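Local coordinates for protein antitoxin of toxin-antitoxin system VAPB (Rickettsia felis, PDB 3ZVK) that neutralises its cognate ribonuclease toxin VapC2, partially inhibiting its RNase activity, and binds DNA from the promoter of the toxin-antitoxin pair, at a contact of chain A with DNA and the interface of chains B and A. Coordinates in Å, arbitrary orientation; residue numbers count along the deposited sequence, not the author numbering. Chains: chain A, Antitoxin of toxin-antitoxin system VAPB; chain B, Toxin of toxin-antitoxin system.

Contact 1: a contact of chain A with DNA. Residues chain A 9-12. With nucleotides of chain C; nucleotides of chain D.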
loop_
_atom_site.group_PDB
_atom_site.type_symbol
_atom_site.label_atom_id
_atom_site.label_comp_id
_atom_site.label_asym_id
_atom_site.label_seq_id
_atom_site.Cartn_x
_atom_site.Cartn_y
_atom_site.Cartn_z
ATOM N N ASN A 9 5.200 -21.124 0.080
ATOM C CA ASN A 9 4.664 -22.467 0.316
ATOM C C ASN A 9 3.159 -22.258 0.271
ATOM O O ASN A 9 2.601 -21.625 1.163
ATOM C CB ASN A 9 5.090 -23.006 1.682
ATOM C CG ASN A 9 4.729 -24.447 1.884
ATOM O OD1 ASN A 9 3.942 -24.812 2.768
ATOM N ND2 ASN A 9 5.294 -25.298 1.066
ATOM N N GLY A 10 2.539 -22.696 -0.817
ATOM C CA GLY A 10 1.124 -22.462 -1.064
ATOM C C GLY A 10 0.941 -20.973 -1.284
ATOM O O GLY A 10 1.697 -20.372 -2.061
ATOM N N GLN A 11 -0.001 -20.362 -0.561
ATOM C CA GLN A 11 -0.225 -18.923 -0.640
ATOM C C GLN A 11 0.401 -18.224 0.569
ATOM O O GLN A 11 0.168 -17.035 0.791
ATOM C CB GLN A 11 -1.722 -18.617 -0.735
ATOM C CG GLN A 11 -2.239 -18.381 -2.159
ATOM C CD GLN A 11 -1.786 -19.419 -3.139
ATOM O OE1 GLN A 11 -2.114 -20.614 -3.039
ATOM N NE2 GLN A 11 -1.000 -18.987 -4.094
ATOM N N SER A 12 1.203 -18.977 1.347
ATOM C CA SER A 12 1.877 -18.509 2.540
ATOM C C SER A 12 3.346 -18.251 2.263
ATOM O O SER A 12 3.959 -18.921 1.420
ATOM C CB SER A 12 1.767 -19.547 3.654
ATOM O OG SER A 12 0.456 -19.649 4.162
ATOM P P DA C 15 -3.609 -13.967 0.415
ATOM O OP1 DA C 15 -3.026 -12.772 1.083
ATOM O OP2 DA C 15 -2.815 -14.670 -0.621
ATOM O "O5'" DA C 15 -4.018 -15.038 1.547
ATOM C "C5'" DA C 15 -4.421 -14.634 2.878
ATOM C "C4'" DA C 15 -4.303 -15.840 3.779
ATOM O "O4'" DA C 15 -5.086 -16.943 3.252
ATOM C "C3'" DA C 15 -2.896 -16.405 3.947
ATOM O "O3'" DA C 15 -2.735 -16.629 5.338
ATOM C "C2'" DA C 15 -2.883 -17.681 3.103
ATOM C "C1'" DA C 15 -4.337 -18.146 3.142
ATOM N N9 DA C 15 -4.770 -18.887 1.950
ATOM C C8 DA C 15 -4.797 -18.384 0.681
ATOM N N7 DA C 15 -5.245 -19.206 -0.236
ATOM C C5 DA C 15 -5.610 -20.320 0.483
ATOM C C6 DA C 15 -6.190 -21.541 0.070
ATOM N N6 DA C 15 -6.470 -21.830 -1.215
ATOM N N1 DA C 15 -6.435 -22.459 1.041
ATOM C C2 DA C 15 -6.177 -22.143 2.323
ATOM N N3 DA C 15 -5.635 -21.027 2.822
ATOM C C4 DA C 15 -5.345 -20.145 1.840
ATOM P P DG C 16 -1.494 -17.310 6.025
ATOM O OP1 DG C 16 -1.448 -16.808 7.417
ATOM O OP2 DG C 16 -0.362 -17.224 5.081
ATOM O "O5'" DG C 16 -1.844 -18.842 6.123
ATOM C "C5'" DG C 16 -2.868 -19.389 6.965
ATOM C "C4'" DG C 16 -2.980 -20.856 6.637
ATOM O "O4'" DG C 16 -3.230 -21.002 5.220
ATOM C "C3'" DG C 16 -1.692 -21.630 6.912
ATOM O "O3'" DG C 16 -1.999 -22.465 8.011
ATOM C "C2'" DG C 16 -1.368 -22.377 5.619
ATOM C "C1'" DG C 16 -2.670 -22.235 4.847
ATOM N N9 DG C 16 -2.571 -22.266 3.379
ATOM C C8 DG C 16 -1.999 -21.332 2.528
ATOM N N7 DG C 16 -2.148 -21.631 1.272
ATOM C C5 DG C 16 -2.867 -22.832 1.274
ATOM C C6 DG C 16 -3.362 -23.646 0.203
ATOM O O6 DG C 16 -3.255 -23.488 -1.007
ATOM N N1 DG C 16 -4.090 -24.754 0.636
ATOM C C2 DG C 16 -4.289 -25.073 1.978
ATOM N N2 DG C 16 -4.929 -26.244 2.207
ATOM N N3 DG C 16 -3.875 -24.300 3.008
ATOM C C4 DG C 16 -3.144 -23.225 2.578
ATOM P P DT C 17 -1.100 -23.638 8.579
ATOM O OP1 DT C 17 -1.511 -23.800 9.989
ATOM O OP2 DT C 17 0.317 -23.294 8.306
ATOM O "O5'" DT C 17 -1.521 -24.951 7.776
ATOM C "C5'" DT C 17 -2.822 -25.517 7.693
ATOM C "C4'" DT C 17 -2.752 -26.829 6.922
ATOM O "O4'" DT C 17 -2.657 -26.570 5.495
ATOM C "C3'" DT C 17 -1.601 -27.784 7.259
ATOM O "O3'" DT C 17 -2.080 -29.113 7.585
ATOM C "C2'" DT C 17 -0.689 -27.743 6.022
ATOM C "C1'" DT C 17 -1.688 -27.430 4.934
ATOM N N1 DT C 17 -1.254 -26.852 3.642
ATOM C C2 DT C 17 -1.757 -27.431 2.494
ATOM O O2 DT C 17 -2.364 -28.493 2.494
ATOM N N3 DT C 17 -1.425 -26.775 1.323
ATOM C C4 DT C 17 -0.703 -25.596 1.196
ATOM O O4 DT C 17 -0.521 -25.143 0.073
ATOM C C5 DT C 17 -0.284 -24.983 2.440
ATOM C C7 DT C 17 0.480 -23.680 2.471
ATOM C C6 DT C 17 -0.604 -25.629 3.581
ATOM P P DA C 18 -1.100 -30.248 8.184
ATOM O OP1 DA C 18 -1.920 -31.168 8.998
ATOM O OP2 DA C 18 0.087 -29.622 8.804
ATOM O "O5'" DA C 18 -0.534 -31.045 6.930
ATOM C "C5'" DA C 18 -1.431 -31.552 5.953
ATOM C "C4'" DA C 18 -0.718 -32.018 4.707
ATOM O "O4'" DA C 18 -0.621 -30.940 3.749
ATOM C "C3'" DA C 18 0.667 -32.635 4.919
ATOM O "O3'" DA C 18 0.595 -34.020 4.646
ATOM C "C2'" DA C 18 1.559 -31.902 3.931
ATOM C "C1'" DA C 18 0.555 -31.194 3.013
ATOM N N9 DA C 18 1.046 -29.943 2.456
ATOM C C8 DA C 18 1.645 -28.917 3.145
ATOM N N7 DA C 18 1.990 -27.920 2.377
ATOM C C5 DA C 18 1.623 -28.331 1.104
ATOM C C6 DA C 18 1.723 -27.712 -0.159
ATOM N N6 DA C 18 2.273 -26.505 -0.336
ATOM N N1 DA C 18 1.275 -28.407 -1.238
ATOM C C2 DA C 18 0.772 -29.651 -1.081
ATOM N N3 DA C 18 0.604 -30.317 0.066
ATOM C C4 DA C 18 1.053 -29.595 1.128
ATOM P P DT C 19 1.793 -35.089 4.806
ATOM O OP1 DT C 19 1.160 -36.405 5.080
ATOM O OP2 DT C 19 2.865 -34.599 5.718
ATOM O "O5'" DT C 19 2.406 -35.107 3.317
ATOM C "C5'" DT C 19 1.518 -35.230 2.183
ATOM C "C4'" DT C 19 2.118 -34.716 0.884
ATOM O "O4'" DT C 19 2.212 -33.273 0.881
ATOM C "C3'" DT C 19 3.521 -35.213 0.582
ATOM O "O3'" DT C 19 3.410 -36.398 -0.182
ATOM C "C2'" DT C 19 4.167 -34.072 -0.195
ATOM C "C1'" DT C 19 3.144 -32.951 -0.124
ATOM N N1 DT C 19 3.770 -31.608 0.068
ATOM C C2 DT C 19 3.965 -30.863 -1.077
ATOM O O2 DT C 19 3.611 -31.235 -2.169
ATOM N N3 DT C 19 4.555 -29.642 -0.893
ATOM C C4 DT C 19 5.007 -29.122 0.305
ATOM O O4 DT C 19 5.560 -28.042 0.266
ATOM C C5 DT C 19 4.820 -29.952 1.480
ATOM C C7 DT C 19 5.308 -29.493 2.819
ATOM C C6 DT C 19 4.206 -31.150 1.316
ATOM P P DA D 8 6.359 -22.650 -11.263
ATOM O OP1 DA D 8 6.410 -22.385 -12.722
ATOM O OP2 DA D 8 5.731 -21.678 -10.327
ATOM O "O5'" DA D 8 5.582 -24.026 -11.045
ATOM C "C5'" DA D 8 6.085 -25.347 -11.324
ATOM C "C4'" DA D 8 5.299 -26.310 -10.448
ATOM O "O4'" DA D 8 5.851 -26.292 -9.109
ATOM C "C3'" DA D 8 3.819 -25.924 -10.272
ATOM O "O3'" DA D 8 2.960 -26.796 -10.983
ATOM C "C2'" DA D 8 3.557 -25.965 -8.774
ATOM C "C1'" DA D 8 4.793 -26.703 -8.277
ATOM N N9 DA D 8 5.060 -26.450 -6.870
ATOM C C8 DA D 8 5.417 -25.272 -6.293
ATOM N N7 DA D 8 5.455 -25.316 -4.983
ATOM C C5 DA D 8 5.046 -26.598 -4.677
ATOM C C6 DA D 8 4.909 -27.301 -3.455
ATOM N N6 DA D 8 5.154 -26.774 -2.257
ATOM N N1 DA D 8 4.461 -28.572 -3.520
ATOM C C2 DA D 8 4.239 -29.134 -4.716
ATOM N N3 DA D 8 4.382 -28.595 -5.923
ATOM C C4 DA D 8 4.787 -27.313 -5.836
ATOM P P DT D 9 1.433 -26.462 -11.368
ATOM O OP1 DT D 9 1.215 -26.949 -12.750
ATOM O OP2 DT D 9 1.036 -25.075 -10.987
ATOM O "O5'" DT D 9 0.652 -27.448 -10.393
ATOM C "C5'" DT D 9 0.891 -28.867 -10.267
ATOM C "C4'" DT D 9 0.076 -29.360 -9.073
ATOM O "O4'" DT D 9 0.715 -29.081 -7.798
ATOM C "C3'" DT D 9 -1.346 -28.797 -8.973
ATOM O "O3'" DT D 9 -2.203 -29.885 -8.685
ATOM C "C2'" DT D 9 -1.269 -27.802 -7.823
ATOM C "C1'" DT D 9 -0.240 -28.508 -6.943
ATOM N N1 DT D 9 0.420 -27.713 -5.863
ATOM C C2 DT D 9 0.480 -28.254 -4.589
ATOM O O2 DT D 9 0.023 -29.349 -4.297
ATOM N N3 DT D 9 1.111 -27.456 -3.652
ATOM C C4 DT D 9 1.662 -26.198 -3.845
ATOM O O4 DT D 9 2.203 -25.619 -2.890
ATOM C C5 DT D 9 1.558 -25.700 -5.204
ATOM C C7 DT D 9 2.084 -24.340 -5.562
ATOM C C6 DT D 9 0.989 -26.477 -6.141
HETATM O O HOH W 1 -0.313 -14.957 -1.040
#

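Contact 2: the interface of chains B and A. Residues chain B 13-14, 17, 25, 60, 63-64, 66-68; chain A 40, 43, 46, 49-50, 52-53.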
loop_
_atom_site.group_PDB
_atom_site.type_symbol
_atom_site.label_atom_id
_atom_site.label_comp_id
_atom_site.label_asym_id
_atom_site.label_seq_id
_atom_site.Cartn_x
_atom_site.Cartn_y
_atom_site.Cartn_z
ATOM N N ALA B 13 4.533 -10.592 37.177
ATOM C CA ALA B 13 4.393 -11.915 36.577
ATOM C C ALA B 13 5.754 -12.456 36.112
ATOM O O ALA B 13 6.094 -13.600 36.412
ATOM C CB ALA B 13 3.427 -11.856 35.404
ATOM N N ILE B 14 6.535 -11.621 35.401
ATOM C CA ILE B 14 7.867 -11.977 34.888
ATOM C C ILE B 14 8.875 -12.154 36.017
ATOM O O ILE B 14 9.556 -13.173 36.075
ATOM C CB ILE B 14 8.350 -11.015 33.753
ATOM C CG1 ILE B 14 7.401 -11.045 32.543
ATOM C CG2 ILE B 14 9.795 -11.315 33.318
ATOM C CD1 ILE B 14 7.514 -9.836 31.640
ATOM N N HIS B 17 6.573 -14.471 39.159
ATOM C CA HIS B 17 5.765 -15.604 38.665
ATOM C C HIS B 17 4.849 -16.247 39.748
ATOM O O HIS B 17 5.026 -17.417 40.091
ATOM C CB HIS B 17 6.633 -16.629 37.880
ATOM C CG HIS B 17 7.929 -16.964 38.564
ATOM N ND1 HIS B 17 9.134 -16.392 38.159
ATOM C CD2 HIS B 17 8.157 -17.740 39.657
ATOM C CE1 HIS B 17 10.047 -16.850 39.002
ATOM N NE2 HIS B 17 9.506 -17.666 39.919
ATOM N N LEU B 25 -5.182 -16.357 35.082
ATOM C CA LEU B 25 -4.969 -16.282 33.642
ATOM C C LEU B 25 -5.538 -17.510 32.965
ATOM O O LEU B 25 -6.304 -17.358 32.024
ATOM C CB LEU B 25 -3.487 -16.077 33.275
ATOM C CG LEU B 25 -2.895 -14.696 33.518
ATOM C CD1 LEU B 25 -1.390 -14.758 33.570
ATOM C CD2 LEU B 25 -3.375 -13.690 32.492
ATOM N N LYS B 60 12.356 -14.194 28.720
ATOM C CA LYS B 60 11.256 -14.266 29.680
ATOM C C LYS B 60 10.053 -13.466 29.183
ATOM O O LYS B 60 8.936 -13.964 29.248
ATOM C CB LYS B 60 11.697 -13.735 31.062
ATOM C CG LYS B 60 12.515 -14.697 31.894
ATOM C CD LYS B 60 13.025 -13.985 33.141
ATOM C CE LYS B 60 12.096 -14.185 34.317
ATOM N NZ LYS B 60 12.540 -13.440 35.513
ATOM N N ILE B 63 8.375 -15.369 26.218
ATOM C CA ILE B 63 7.603 -16.488 26.770
ATOM C C ILE B 63 6.264 -15.988 27.338
ATOM O O ILE B 63 5.212 -16.592 27.098
ATOM C CB ILE B 63 8.452 -17.258 27.805
ATOM C CG1 ILE B 63 9.525 -18.089 27.076
ATOM C CG2 ILE B 63 7.599 -18.174 28.658
ATOM C CD1 ILE B 63 10.686 -18.468 27.913
ATOM N N PHE B 64 6.309 -14.867 28.049
ATOM C CA PHE B 64 5.153 -14.223 28.657
ATOM C C PHE B 64 4.130 -13.794 27.600
ATOM O O PHE B 64 2.926 -14.017 27.787
ATOM C CB PHE B 64 5.611 -13.038 29.553
ATOM C CG PHE B 64 4.493 -12.378 30.317
ATOM C CD1 PHE B 64 3.854 -13.035 31.352
ATOM C CD2 PHE B 64 4.020 -11.135 29.942
ATOM C CE1 PHE B 64 2.751 -12.458 31.992
ATOM C CE2 PHE B 64 2.949 -10.542 30.614
ATOM C CZ PHE B 64 2.312 -11.213 31.622
ATOM N N SER B 66 3.758 -15.089 24.526
ATOM C CA SER B 66 3.274 -16.220 23.737
ATOM C C SER B 66 1.780 -16.535 23.828
ATOM O O SER B 66 1.220 -16.965 22.813
ATOM C CB SER B 66 4.126 -17.463 23.959
ATOM O OG SER B 66 3.946 -17.993 25.250
ATOM N N ARG B 67 1.114 -16.334 25.004
ATOM C CA ARG B 67 -0.328 -16.639 25.113
ATOM C C ARG B 67 -1.217 -15.382 25.253
ATOM O O ARG B 67 -2.420 -15.499 25.475
ATOM C CB ARG B 67 -0.609 -17.719 26.159
ATOM C CG ARG B 67 0.224 -18.971 25.945
ATOM C CD ARG B 67 -0.203 -20.173 26.774
ATOM N NE ARG B 67 -1.548 -20.670 26.445
ATOM C CZ ARG B 67 -1.848 -21.369 25.356
ATOM N NH1 ARG B 67 -0.911 -21.661 24.470
ATOM N NH2 ARG B 67 -3.089 -21.769 25.140
ATOM N N LEU B 68 -0.626 -14.204 24.959
ATOM C CA LEU B 68 -1.192 -12.838 25.002
ATOM C C LEU B 68 -1.466 -12.305 23.593
ATOM O O LEU B 68 -0.778 -12.674 22.690
ATOM C CB LEU B 68 -0.110 -11.850 25.635
ATOM C CG LEU B 68 -0.418 -11.214 26.988
ATOM C CD1 LEU B 68 -1.337 -12.028 27.731
ATOM C CD2 LEU B 68 0.786 -11.107 27.840
ATOM N N GLN A 40 9.969 -19.347 18.759
ATOM C CA GLN A 40 10.345 -20.064 19.962
ATOM C C GLN A 40 9.378 -21.224 20.235
ATOM O O GLN A 40 8.270 -21.184 19.706
ATOM C CB GLN A 40 10.357 -19.091 21.160
ATOM C CG GLN A 40 8.998 -18.464 21.449
ATOM C CD GLN A 40 8.965 -17.480 22.571
ATOM O OE1 GLN A 40 8.015 -16.710 22.682
ATOM N NE2 GLN A 40 9.959 -17.488 23.446
ATOM N N PRO A 43 4.650 -22.670 24.803
ATOM C CA PRO A 43 4.149 -23.327 26.040
ATOM C C PRO A 43 2.665 -23.603 25.886
ATOM O O PRO A 43 1.948 -22.736 25.388
ATOM C CB PRO A 43 4.412 -22.297 27.155
ATOM C CG PRO A 43 5.327 -21.242 26.550
ATOM C CD PRO A 43 5.122 -21.287 25.060
ATOM N N TRP A 46 -0.683 -21.305 30.592
ATOM C CA TRP A 46 -0.155 -20.250 31.466
ATOM C C TRP A 46 0.757 -20.777 32.572
ATOM O O TRP A 46 1.715 -20.093 32.942
ATOM C CB TRP A 46 -1.257 -19.315 31.985
ATOM C CG TRP A 46 -1.627 -18.245 31.005
ATOM C CD1 TRP A 46 -2.798 -18.125 30.311
ATOM C CD2 TRP A 46 -0.806 -17.130 30.613
ATOM N NE1 TRP A 46 -2.772 -16.986 29.531
ATOM C CE2 TRP A 46 -1.543 -16.377 29.674
ATOM C CE3 TRP A 46 0.477 -16.684 30.984
ATOM C CZ2 TRP A 46 -1.034 -15.208 29.095
ATOM C CZ3 TRP A 46 0.973 -15.515 30.419
ATOM C CH2 TRP A 46 0.209 -14.776 29.508
ATOM N N VAL A 49 4.025 -21.406 30.886
ATOM C CA VAL A 49 4.591 -20.073 30.659
ATOM C C VAL A 49 5.331 -19.613 31.925
ATOM O O VAL A 49 6.491 -19.193 31.829
ATOM C CB VAL A 49 3.498 -19.054 30.225
ATOM C CG1 VAL A 49 3.959 -17.602 30.400
ATOM C CG2 VAL A 49 3.031 -19.310 28.791
ATOM N N PHE A 50 4.678 -19.724 33.100
ATOM C CA PHE A 50 5.239 -19.315 34.392
ATOM C C PHE A 50 6.379 -20.220 34.838
ATOM O O PHE A 50 7.335 -19.733 35.442
ATOM C CB PHE A 50 4.131 -19.240 35.458
ATOM C CG PHE A 50 3.414 -17.901 35.558
ATOM C CD1 PHE A 50 2.951 -17.244 34.413
ATOM C CD2 PHE A 50 3.111 -17.351 36.797
ATOM C CE1 PHE A 50 2.278 -16.022 34.510
ATOM C CE2 PHE A 50 2.431 -16.132 36.888
ATOM C CZ PHE A 50 2.039 -15.465 35.743
ATOM N N GLU A 52 8.346 -21.971 32.667
ATOM C CA GLU A 52 9.403 -21.691 31.710
ATOM C C GLU A 52 10.181 -20.426 32.052
ATOM O O GLU A 52 11.399 -20.407 31.899
ATOM C CB GLU A 52 8.847 -21.638 30.294
ATOM C CG GLU A 52 9.296 -22.802 29.419
ATOM C CD GLU A 52 10.649 -22.641 28.737
ATOM O OE1 GLU A 52 11.678 -22.518 29.446
ATOM O OE2 GLU A 52 10.678 -22.645 27.484
ATOM N N MET A 53 9.492 -19.389 32.541
ATOM C CA MET A 53 10.103 -18.121 32.954
ATOM C C MET A 53 10.944 -18.340 34.227
ATOM O O MET A 53 12.014 -17.746 34.382
ATOM C CB MET A 53 9.029 -17.041 33.217
ATOM C CG MET A 53 8.372 -16.499 31.959
ATOM S SD MET A 53 7.310 -15.023 32.185
ATOM C CE MET A 53 6.171 -15.607 33.548
HETATM O O HOH W 2 -4.330 -16.702 26.961
#

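Contact 1: a contact of chain A with DNA
A:Asn9 and A:Gln11 read bases of chain C in the major groove, and A:Ser12 holds the backbone beside them. The side-chain amide nitrogen ND2 of A:Asn9 donates to the thymine carbonyl O4 of DT19, at 2.9 Å. The thymine oxygen lies in the amide plane, but the bond is bent, 140° at the hydrogen. The same O4 accepts from the amino group N6 of DA8 on chain D, so two donors grip it without breaking the base pair. The amide oxygen OD1 of A:Asn9 faces the other way, toward the methyl C7 of DT17 and N7 of DA18, both at 3.7 Å. CG of A:Asn9 stands anti to the backbone N (chi1 -172°), which sends the amide out toward the base edges.

The second base contact comes from the main chain. The peptide N of A:Gln11 donates to N7 of DG16, on the Hoogsteen edge, at 3.1 Å. This bond is fairly straight, 164° at the hydrogen. An N7 acceptor is common to both purines, so this bond alone would not tell guanine from adenine. CB of A:Gln11 packs against C8 of DA15 at 3.4 Å. Its carbonyl O reaches the phosphate oxygen OP2 of DA15 through water 1.

A:Ser12 grips the phosphate of DG16. Its hydroxyl OG donates to OP2 at 2.7 Å, and makes a weak hydrogen bond to the ester oxygen O5'. OG lies beside the backbone N, anti to the carbonyl carbon.

A:Gly10 joins the two readers. Its CA lies 3.8 Å from the methyl C7 of DT17, and its positive phi probably helps turn the chain toward DG16. The site is the tight turn between strands 3-9 and 12-17, in the SpoVT-AbrB (MazE-type) DNA-binding region, with its tip inserted in the groove.

Contact 2: the interface of chains B and A
Helix 46-57 of the antitoxin lies against the PIN-domain toxin, in a largely apolar interface. A:Trp46 is clamped on both faces. CB of B:Leu25 sits over its five-membered ring, 3.6 Å from CG, while CD1 lies over the six-membered ring. CB of B:Arg67 covers the opposite face toward the rim. At the edge of the indole, CZ2 meets the methyl CD1 of B:Leu68 at 3.5 Å. The indole NE1 reaches the carbonyl O of B:Arg67 through water 2, which satisfies this polar group.

One turn further on, A:Phe50 sets its edge atom CD2 3.7 Å from CA of B:His17. In A:Met53, chi1 (-73°) and the extended chi2 place SD 3.7 Å from CB of B:Phe64. The bend at chi3 turns the methyl CE toward the carbonyl O of B:Ala13. B:Ile63 and A:Met53 run antiparallel alongside one another, with CG2 of B:Ile63 3.8 Å from CG of A:Met53. CG1 of A:Val49 lies 4.0 Å from CA of B:Phe64.

NH1 of B:Arg67 donates a weak hydrogen bond to the carbonyl O of A:Pro43. Within the toxin, OG of B:Ser66 donates 2.6 Å to the carbonyl O of B:Ile63, in plane on a lone pair.

The toxin surface comes from helices 7-16, 19-29 and 54-65, with B:His17 and the loop after helix 54-65. On the antitoxin, A:Gln40 in strand 36-41 and A:Pro43 in the following loop extend the contact.

The C-alpha centres of contact 1 and contact 2 lie about 30 Å apart. They share no residue or secondary-structure element, but both use chain A. Contact 1 belongs to the N-terminal strands, and contact 2 to the end of strand 36-41 and the helix that follows. One antitoxin chain can therefore hold promoter DNA and toxin at the same time. With four copies of each protein in the assembly, joined by alternating VapB-VapB and VapC-VapC contacts, this separation probably lets the antitoxins carry the toxins on the DNA. It is consistent with a role in autoregulation, which the structure alone does not show.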